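Local atomic coordinates of gamma-glutamyltranspeptidase (Ggt) (Helicobacter pylori 26695, PDB entry 5BPK), a protein that probably cleaves the gamma-glutamyl bond of glutathione and related compounds, passing the gamma-glutamyl group to water or to an acceptor amino acid or peptide. Residues T287-N298 and L343-F353; K33-L41 and I50-G58. All coordinates share one frame; numbering follows the deposited sequence.

Contact 1: T287-N298 and L343-F353; sequences THLIQILNVMEN and LINKAYAKKIF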
loop_
_atom_site.group_PDB
_atom_site.type_symbol
_atom_site.label_atom_id
_atom_site.label_comp_id
_atom_site.label_asym_id
_atom_site.label_seq_id
_atom_site.Cartn_x
_atom_site.Cartn_y
_atom_site.Cartn_z
ATOM N N THR A 287 11.671 -5.464 -2.199
ATOM C CA THR A 287 12.817 -6.317 -1.927
ATOM C C THR A 287 12.367 -7.740 -1.655
ATOM O O THR A 287 12.880 -8.685 -2.256
ATOM C CB THR A 287 13.638 -5.771 -0.744
ATOM O OG1 THR A 287 14.207 -4.506 -1.111
ATOM C CG2 THR A 287 14.747 -6.743 -0.313
ATOM N N HIS A 288 11.421 -7.908 -0.735
ATOM C CA HIS A 288 10.964 -9.252 -0.399
ATOM C C HIS A 288 10.130 -9.912 -1.510
ATOM O O HIS A 288 10.169 -11.132 -1.663
ATOM C CB HIS A 288 10.250 -9.289 0.945
ATOM C CG HIS A 288 11.111 -8.827 2.075
ATOM N ND1 HIS A 288 12.362 -9.348 2.312
ATOM C CD2 HIS A 288 10.914 -7.876 3.017
ATOM C CE1 HIS A 288 12.903 -8.734 3.351
ATOM N NE2 HIS A 288 12.043 -7.834 3.797
ATOM N N LEU A 289 9.401 -9.111 -2.281
ATOM C CA LEU A 289 8.674 -9.605 -3.449
ATOM C C LEU A 289 9.657 -10.274 -4.396
ATOM O O LEU A 289 9.462 -11.408 -4.811
ATOM C CB LEU A 289 7.978 -8.445 -4.166
ATOM C CG LEU A 289 7.430 -8.721 -5.561
ATOM C CD1 LEU A 289 6.431 -9.861 -5.509
ATOM C CD2 LEU A 289 6.832 -7.431 -6.139
ATOM N N ILE A 290 10.754 -9.580 -4.682
ATOM C CA ILE A 290 11.753 -10.079 -5.631
ATOM C C ILE A 290 12.512 -11.277 -5.043
ATOM O O ILE A 290 12.783 -12.251 -5.744
ATOM C CB ILE A 290 12.714 -8.934 -6.052
ATOM C CG1 ILE A 290 11.965 -7.974 -6.984
ATOM C CG2 ILE A 290 13.997 -9.463 -6.715
ATOM C CD1 ILE A 290 12.618 -6.635 -7.152
ATOM N N GLN A 291 12.845 -11.188 -3.755
ATOM C CA GLN A 291 13.466 -12.292 -3.019
ATOM C C GLN A 291 12.640 -13.585 -3.117
ATOM O O GLN A 291 13.179 -14.651 -3.426
ATOM C CB GLN A 291 13.651 -11.891 -1.542
ATOM C CG GLN A 291 14.273 -12.961 -0.641
ATOM C CD GLN A 291 14.409 -12.502 0.807
ATOM O OE1 GLN A 291 13.936 -11.424 1.185
ATOM N NE2 GLN A 291 15.032 -13.334 1.627
ATOM N N ILE A 292 11.339 -13.488 -2.854
ATOM C CA ILE A 292 10.468 -14.673 -2.799
ATOM C C ILE A 292 10.297 -15.266 -4.212
ATOM O O ILE A 292 10.405 -16.479 -4.414
ATOM C CB ILE A 292 9.109 -14.345 -2.141
ATOM C CG1 ILE A 292 9.300 -13.993 -0.661
ATOM C CG2 ILE A 292 8.162 -15.520 -2.242
ATOM C CD1 ILE A 292 8.147 -13.196 -0.064
ATOM N N LEU A 293 10.054 -14.409 -5.189
ATOM C CA LEU A 293 10.063 -14.827 -6.594
ATOM C C LEU A 293 11.378 -15.509 -6.993
ATOM O O LEU A 293 11.363 -16.521 -7.702
ATOM C CB LEU A 293 9.777 -13.637 -7.521
ATOM C CG LEU A 293 8.312 -13.165 -7.553
ATOM C CD1 LEU A 293 8.138 -11.884 -8.357
ATOM C CD2 LEU A 293 7.358 -14.250 -8.091
ATOM N N ASN A 294 12.510 -14.953 -6.562
ATOM C CA ASN A 294 13.806 -15.560 -6.850
ATOM C C ASN A 294 13.873 -16.982 -6.334
ATOM O O ASN A 294 14.413 -17.845 -7.018
ATOM C CB ASN A 294 14.996 -14.795 -6.251
ATOM C CG ASN A 294 15.310 -13.488 -6.960
ATOM O OD1 ASN A 294 14.937 -13.268 -8.111
ATOM N ND2 ASN A 294 16.062 -12.626 -6.270
ATOM N N VAL A 295 13.388 -17.215 -5.111
ATOM C CA VAL A 295 13.403 -18.569 -4.544
ATOM C C VAL A 295 12.534 -19.484 -5.417
ATOM O O VAL A 295 12.965 -20.568 -5.827
ATOM C CB VAL A 295 12.909 -18.615 -3.065
ATOM C CG1 VAL A 295 12.876 -20.056 -2.538
ATOM C CG2 VAL A 295 13.790 -17.763 -2.169
ATOM N N MET A 296 11.320 -19.025 -5.705
ATOM C CA MET A 296 10.335 -19.777 -6.486
ATOM C C MET A 296 10.835 -20.116 -7.901
ATOM O O MET A 296 10.477 -21.163 -8.465
ATOM C CB MET A 296 9.044 -18.964 -6.591
ATOM C CG MET A 296 8.296 -18.852 -5.264
ATOM S SD MET A 296 6.987 -17.607 -5.242
ATOM C CE MET A 296 6.023 -18.061 -6.697
ATOM N N GLU A 297 11.655 -19.231 -8.465
ATOM C CA GLU A 297 12.171 -19.393 -9.835
ATOM C C GLU A 297 12.958 -20.697 -10.010
ATOM O O GLU A 297 13.082 -21.213 -11.138
ATOM C CB GLU A 297 13.050 -18.198 -10.228
ATOM C CG GLU A 297 13.233 -18.033 -11.722
ATOM C CD GLU A 297 14.110 -16.829 -12.098
ATOM O OE1 GLU A 297 15.089 -16.510 -11.379
ATOM O OE2 GLU A 297 13.835 -16.219 -13.144
ATOM N N ASN A 298 13.494 -21.220 -8.911
ATOM C CA ASN A 298 14.239 -22.478 -8.946
ATOM C C ASN A 298 13.392 -23.723 -9.191
ATOM O O ASN A 298 13.939 -24.805 -9.446
ATOM C CB ASN A 298 15.053 -22.642 -7.666
ATOM C CG ASN A 298 16.208 -21.667 -7.593
ATOM O OD1 ASN A 298 17.251 -21.874 -8.226
ATOM N ND2 ASN A 298 16.024 -20.579 -6.833
ATOM N N LEU A 343 19.813 -9.269 -0.416
ATOM C CA LEU A 343 18.515 -9.921 -0.271
ATOM C C LEU A 343 17.894 -10.334 -1.614
ATOM O O LEU A 343 17.178 -11.332 -1.669
ATOM C CB LEU A 343 17.544 -9.032 0.529
ATOM C CG LEU A 343 17.881 -8.834 2.015
ATOM C CD1 LEU A 343 16.994 -7.757 2.605
ATOM C CD2 LEU A 343 17.773 -10.155 2.832
ATOM N N ILE A 344 18.170 -9.578 -2.678
ATOM C CA ILE A 344 17.629 -9.891 -4.007
ATOM C C ILE A 344 18.613 -10.660 -4.882
ATOM O O ILE A 344 18.344 -10.894 -6.059
ATOM C CB ILE A 344 17.081 -8.633 -4.763
ATOM C CG1 ILE A 344 18.199 -7.650 -5.177
ATOM C CG2 ILE A 344 16.039 -7.930 -3.909
ATOM C CD1 ILE A 344 17.705 -6.444 -5.985
ATOM N N ASN A 345 19.753 -11.043 -4.311
ATOM C CA ASN A 345 20.754 -11.833 -5.040
ATOM C C ASN A 345 20.210 -13.229 -5.323
ATOM O O ASN A 345 19.770 -13.916 -4.416
ATOM C CB ASN A 345 22.036 -11.923 -4.207
ATOM C CG ASN A 345 23.144 -12.675 -4.901
ATOM O OD1 ASN A 345 23.229 -13.895 -4.802
ATOM N ND2 ASN A 345 24.032 -11.947 -5.559
ATOM N N LYS A 346 20.256 -13.653 -6.584
ATOM C CA LYS A 346 19.747 -14.971 -6.938
ATOM C C LYS A 346 20.523 -16.132 -6.303
ATOM O O LYS A 346 19.937 -17.175 -6.071
ATOM C CB LYS A 346 19.632 -15.137 -8.451
ATOM C CG LYS A 346 18.504 -14.279 -9.057
ATOM C CD LYS A 346 18.289 -14.566 -10.523
ATOM C CE LYS A 346 17.257 -13.634 -11.118
ATOM N NZ LYS A 346 15.848 -13.926 -10.724
ATOM N N ALA A 347 21.808 -15.941 -5.990
ATOM C CA ALA A 347 22.583 -16.973 -5.288
ATOM C C ALA A 347 22.071 -17.190 -3.857
ATOM O O ALA A 347 22.037 -18.319 -3.362
ATOM C CB ALA A 347 24.092 -16.633 -5.286
ATOM N N TYR A 348 21.690 -16.110 -3.184
ATOM C CA TYR A 348 21.072 -16.214 -1.863
ATOM C C TYR A 348 19.739 -16.965 -1.946
ATOM O O TYR A 348 19.430 -17.815 -1.106
ATOM C CB TYR A 348 20.873 -14.802 -1.270
ATOM C CG TYR A 348 20.189 -14.774 0.090
ATOM C CD1 TYR A 348 20.628 -15.586 1.133
ATOM C CD2 TYR A 348 19.114 -13.928 0.333
ATOM C CE1 TYR A 348 20.009 -15.562 2.362
ATOM C CE2 TYR A 348 18.487 -13.890 1.573
ATOM C CZ TYR A 348 18.933 -14.705 2.580
ATOM O OH TYR A 348 18.321 -14.696 3.804
ATOM N N ALA A 349 18.940 -16.619 -2.948
ATOM C CA ALA A 349 17.657 -17.282 -3.170
ATOM C C ALA A 349 17.847 -18.777 -3.426
ATOM O O ALA A 349 17.053 -19.597 -2.965
ATOM C CB ALA A 349 16.914 -16.638 -4.334
ATOM N N LYS A 350 18.892 -19.117 -4.180
ATOM C CA LYS A 350 19.211 -20.519 -4.462
ATOM C C LYS A 350 19.555 -21.264 -3.160
ATOM O O LYS A 350 19.100 -22.398 -2.952
ATOM C CB LYS A 350 20.334 -20.621 -5.513
ATOM C CG LYS A 350 20.890 -22.038 -5.782
ATOM C CD LYS A 350 19.821 -23.067 -6.152
ATOM C CE LYS A 350 20.475 -24.374 -6.635
ATOM N NZ LYS A 350 19.554 -25.538 -6.609
ATOM N N LYS A 351 20.344 -20.630 -2.289
ATOM C CA LYS A 351 20.666 -21.196 -0.974
ATOM C C LYS A 351 19.410 -21.452 -0.136
ATOM O O LYS A 351 19.279 -22.489 0.510
ATOM C CB LYS A 351 21.631 -20.285 -0.207
ATOM C CG LYS A 351 23.054 -20.370 -0.719
ATOM C CD LYS A 351 24.022 -19.463 0.031
ATOM C CE LYS A 351 25.354 -19.374 -0.717
ATOM N NZ LYS A 351 26.403 -18.622 0.025
ATOM N N ILE A 352 18.482 -20.507 -0.163
ATOM C CA ILE A 352 17.202 -20.690 0.501
ATOM C C ILE A 352 16.445 -21.875 -0.110
ATOM O O ILE A 352 16.016 -22.796 0.602
ATOM C CB ILE A 352 16.308 -19.421 0.415
ATOM C CG1 ILE A 352 16.960 -18.235 1.138
ATOM C CG2 ILE A 352 14.925 -19.718 1.018
ATOM C CD1 ILE A 352 16.236 -16.886 0.925
ATOM N N PHE A 353 16.320 -21.868 -1.434
ATOM C CA PHE A 353 15.623 -22.944 -2.138
ATOM C C PHE A 353 16.170 -24.332 -1.757
ATOM O O PHE A 353 15.404 -25.260 -1.503
ATOM C CB PHE A 353 15.692 -22.738 -3.649
ATOM C CG PHE A 353 14.977 -23.796 -4.422
ATOM C CD1 PHE A 353 13.593 -23.773 -4.532
ATOM C CD2 PHE A 353 15.683 -24.835 -5.018
ATOM C CE1 PHE A 353 12.926 -24.754 -5.222
ATOM C CE2 PHE A 353 15.022 -25.819 -5.725
ATOM C CZ PHE A 353 13.642 -25.782 -5.830
HETATM O O HOH W 1 17.124 -13.258 -3.626
HETATM O O HOH W 2 15.642 -14.509 -14.088
HETATM O O HOH W 3 18.072 -18.598 -7.554
#

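Contact 2: K33-L41 and I50-G58; sequences KNTKVGLAL and IGQKVLEEG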
loop_
_atom_site.group_PDB
_atom_site.type_symbol
_atom_site.label_atom_id
_atom_site.label_comp_id
_atom_site.label_asym_id
_atom_site.label_seq_id
_atom_site.Cartn_x
_atom_site.Cartn_y
_atom_site.Cartn_z
ATOM N N LYS A 33 -11.909 -4.279 -20.290
ATOM C CA LYS A 33 -11.140 -4.157 -21.528
ATOM C C LYS A 33 -11.174 -2.729 -22.073
ATOM O O LYS A 33 -12.223 -2.087 -22.082
ATOM C CB LYS A 33 -11.691 -5.125 -22.580
ATOM C CG LYS A 33 -10.931 -5.172 -23.897
ATOM C CD LYS A 33 -11.662 -6.087 -24.892
ATOM C CE LYS A 33 -10.940 -6.183 -26.222
ATOM N NZ LYS A 33 -11.548 -7.248 -27.083
ATOM N N ASN A 34 -10.011 -2.235 -22.495
ATOM C CA ASN A 34 -9.916 -0.985 -23.246
ATOM C C ASN A 34 -8.914 -1.140 -24.376
ATOM O O ASN A 34 -7.868 -1.774 -24.212
ATOM C CB ASN A 34 -9.526 0.172 -22.326
ATOM C CG ASN A 34 -9.669 1.517 -22.999
ATOM O OD1 ASN A 34 -8.792 1.936 -23.756
ATOM N ND2 ASN A 34 -10.780 2.204 -22.722
ATOM N N THR A 35 -9.243 -0.583 -25.541
ATOM C CA THR A 35 -8.366 -0.691 -26.706
ATOM C C THR A 35 -7.975 0.672 -27.284
ATOM O O THR A 35 -7.466 0.736 -28.412
ATOM C CB THR A 35 -9.036 -1.512 -27.822
ATOM O OG1 THR A 35 -10.253 -0.868 -28.209
ATOM C CG2 THR A 35 -9.323 -2.935 -27.337
ATOM N N LYS A 36 -8.198 1.747 -26.519
ATOM C CA LYS A 36 -8.034 3.119 -27.027
ATOM C C LYS A 36 -7.102 4.004 -26.184
ATOM O O LYS A 36 -6.085 4.497 -26.687
ATOM C CB LYS A 36 -9.402 3.796 -27.157
ATOM C CG LYS A 36 -10.384 3.100 -28.110
ATOM N N VAL A 37 -7.469 4.238 -24.925
ATOM C CA VAL A 37 -6.755 5.195 -24.065
ATOM C C VAL A 37 -6.115 4.578 -22.822
ATOM O O VAL A 37 -5.392 5.252 -22.097
ATOM C CB VAL A 37 -7.680 6.359 -23.617
ATOM C CG1 VAL A 37 -8.187 7.125 -24.854
ATOM C CG2 VAL A 37 -8.840 5.850 -22.758
ATOM N N GLY A 38 -6.363 3.299 -22.578
ATOM C CA GLY A 38 -5.811 2.636 -21.405
ATOM C C GLY A 38 -6.832 2.474 -20.293
ATOM O O GLY A 38 -8.038 2.550 -20.531
ATOM N N LEU A 39 -6.345 2.215 -19.081
ATOM C CA LEU A 39 -7.208 1.994 -17.917
ATOM C C LEU A 39 -6.673 2.710 -16.690
ATOM O O LEU A 39 -5.455 2.809 -16.488
ATOM C CB LEU A 39 -7.346 0.498 -17.597
ATOM C CG LEU A 39 -8.187 -0.340 -18.559
ATOM C CD1 LEU A 39 -8.084 -1.828 -18.228
ATOM C CD2 LEU A 39 -9.631 0.112 -18.545
ATOM N N ALA A 40 -7.601 3.188 -15.873
ATOM C CA ALA A 40 -7.305 3.774 -14.567
ATOM C C ALA A 40 -8.218 3.075 -13.559
ATOM O O ALA A 40 -9.436 3.284 -13.570
ATOM C CB ALA A 40 -7.560 5.271 -14.596
ATOM N N LEU A 41 -7.642 2.229 -12.714
ATOM C CA LEU A 41 -8.429 1.388 -11.810
ATOM C C LEU A 41 -8.101 1.633 -10.347
ATOM O O LEU A 41 -6.934 1.591 -9.946
ATOM C CB LEU A 41 -8.194 -0.091 -12.127
ATOM C CG LEU A 41 -8.571 -0.618 -13.509
ATOM C CD1 LEU A 41 -8.190 -2.087 -13.604
ATOM C CD2 LEU A 41 -10.049 -0.419 -13.755
ATOM N N ILE A 50 -13.210 9.076 -12.645
ATOM C CA ILE A 50 -12.478 10.341 -12.757
ATOM C C ILE A 50 -11.137 10.105 -13.476
ATOM O O ILE A 50 -10.794 10.827 -14.417
ATOM C CB ILE A 50 -12.286 11.003 -11.364
ATOM C CG1 ILE A 50 -13.591 11.660 -10.900
ATOM C CG2 ILE A 50 -11.175 12.032 -11.395
ATOM C CD1 ILE A 50 -13.611 11.988 -9.409
ATOM N N GLY A 51 -10.394 9.082 -13.049
ATOM C CA GLY A 51 -9.126 8.738 -13.700
ATOM C C GLY A 51 -9.303 8.358 -15.165
ATOM O O GLY A 51 -8.526 8.763 -16.028
ATOM N N GLN A 52 -10.340 7.576 -15.442
ATOM C CA GLN A 52 -10.617 7.123 -16.806
ATOM C C GLN A 52 -10.979 8.301 -17.721
ATOM O O GLN A 52 -10.561 8.337 -18.883
ATOM C CB GLN A 52 -11.741 6.074 -16.810
ATOM C CG GLN A 52 -11.843 5.303 -18.130
ATOM C CD GLN A 52 -10.655 4.387 -18.398
ATOM O OE1 GLN A 52 -10.086 3.788 -17.477
ATOM N NE2 GLN A 52 -10.277 4.270 -19.665
ATOM N N LYS A 53 -11.751 9.255 -17.201
ATOM C CA LYS A 53 -12.107 10.458 -17.947
ATOM C C LYS A 53 -10.860 11.280 -18.278
ATOM O O LYS A 53 -10.760 11.815 -19.379
ATOM C CB LYS A 53 -13.137 11.291 -17.176
ATOM C CG LYS A 53 -13.601 12.542 -17.897
ATOM C CD LYS A 53 -14.867 13.100 -17.256
ATOM N N VAL A 54 -9.897 11.358 -17.354
ATOM C CA VAL A 54 -8.620 12.025 -17.651
ATOM C C VAL A 54 -7.919 11.390 -18.860
ATOM O O VAL A 54 -7.475 12.100 -19.765
ATOM C CB VAL A 54 -7.674 12.085 -16.427
ATOM C CG1 VAL A 54 -6.286 12.571 -16.843
ATOM C CG2 VAL A 54 -8.265 12.997 -15.343
ATOM N N LEU A 55 -7.855 10.063 -18.897
ATOM C CA LEU A 55 -7.313 9.366 -20.067
ATOM C C LEU A 55 -8.131 9.653 -21.338
ATOM O O LEU A 55 -7.556 9.905 -22.405
ATOM C CB LEU A 55 -7.228 7.861 -19.834
ATOM C CG LEU A 55 -6.322 7.381 -18.708
ATOM C CD1 LEU A 55 -6.423 5.867 -18.568
ATOM C CD2 LEU A 55 -4.866 7.825 -18.916
ATOM N N GLU A 56 -9.460 9.620 -21.231
ATOM C CA GLU A 56 -10.326 9.905 -22.378
ATOM C C GLU A 56 -10.081 11.317 -22.905
ATOM O O GLU A 56 -10.198 11.571 -24.106
ATOM C CB GLU A 56 -11.801 9.742 -22.005
ATOM C CG GLU A 56 -12.230 8.296 -21.774
ATOM C CD GLU A 56 -13.624 8.166 -21.153
ATOM O OE1 GLU A 56 -14.287 9.205 -20.911
ATOM O OE2 GLU A 56 -14.058 7.017 -20.903
ATOM N N GLU A 57 -9.716 12.229 -22.013
ATOM C CA GLU A 57 -9.517 13.623 -22.376
ATOM C C GLU A 57 -8.062 13.934 -22.754
ATOM O O GLU A 57 -7.670 15.094 -22.830
ATOM C CB GLU A 57 -10.025 14.519 -21.236
ATOM C CG GLU A 57 -11.540 14.456 -21.125
ATOM C CD GLU A 57 -12.134 15.265 -19.987
ATOM O OE1 GLU A 57 -11.419 15.614 -19.024
ATOM O OE2 GLU A 57 -13.351 15.535 -20.064
ATOM N N GLY A 58 -7.267 12.889 -22.995
ATOM C CA GLY A 58 -5.896 13.042 -23.490
ATOM C C GLY A 58 -4.791 13.177 -22.455
ATOM O O GLY A 58 -3.628 13.411 -22.807
HETATM O O HOH W 4 -11.574 2.788 -15.246
#

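Contact 1: T287-N298 and L343-F353
N298 lays its CB over the centre of the F353 ring, a CH-pi contact with the carbon 3.4 Å from the ring centroid. F353 CG lies anti to the backbone N (chi1 -179°), which swings the ring out to N298. The amide of N298 is tied back to its own segment by ND2 to V295 O, 3.2 Å, and water 3 links ND2 to K346 O. I344 lies at the other end of the contact, in the short loop before helix 346-354. Its CB meets I290 CG2 at 3.7 Å, and its CG2 packs on T287 O. Helices 285-296 and 346-354 belong to an Ntn-hydrolase, and their contacting segments cross at -58° with their axes 8.2 Å apart. A349 brings them close, its CB 3.3 Å from N294 CB. V295 fits beside it, with CG2 on I352 CG2 and CG1 against F353 CB. N294 OD1 takes a bond from K346 NZ at 2.8 Å, the donor lying 43° above the carbonyl plane. K346 NZ also forms a salt bridge to E297 OE1, 2.8 Å, on the syn side but out of the carboxylate plane, and bonds S270 O. Water 1 joins N294 ND2 to L343 O and N345 O.

Contact 2: K33-L41 and I50-G58
Q52 turns across to strand 38-41 through a CG anti to the backbone N (chi1 -165°) and a bend at chi2 of 68°. The bend lays the amide alongside the strand, and both of its ends bond the backbone there. NE2 donates to G38 O at 3.0 Å. This bond is almost straight, and G38 O lies in the amide plane of Q52. OE1 accepts from A40 N, also at 3.0 Å, with the donor tilted from the carbonyl plane. Two bonds to the strand should fix the rotation of the amide. Water 4 donates to both Q52 OE1 and A40 O.

V37 and L55 form the apolar part next to it. V37 CG2 lies 3.9 Å from L55 CB, and L55 CD1 reaches the strand backbone at L39 C, 3.7 Å away. A40 CB rests on the helix backbone at G51 C, 3.6 Å away, where G51 has no side chain. I68 of helix 61-75 also touches A40. N34 OD1 accepts from the backbone N of K36, V37 and G38, an Asx turn and Asx motif that hold the bend between the strands. A Schellman motif with G58 as its C-prime residue ends the helix. Together the segments form a strand-turn-helix unit, in which helix 45-56 returns nearly antiparallel (157°) along strand 38-41.

In the fold
From the N terminus the chain enters contact 2 through strand 32-34 and strand 38-41. Helix 45-56 then turns back on strand 38-41, so residues 33-41 and 50-58 close a short loop. Residues of the first segment also pair with a strand of the neighbouring chain, which carries the sheet across the interface. Contact 1 opens much later. Helix 285-296 follows strand 274-278, and helix 309-329 fills much of the span before residues 343-353 return to it. The two loops follow in series, neither nested nor crossed. The centres of contacts 1 and 2 are 36 Å apart, and the nearest atoms of contacts 1 and 2 are about 17 Å apart. Contact 1 ties helix 285-296 to helix 346-354 and the residues before it.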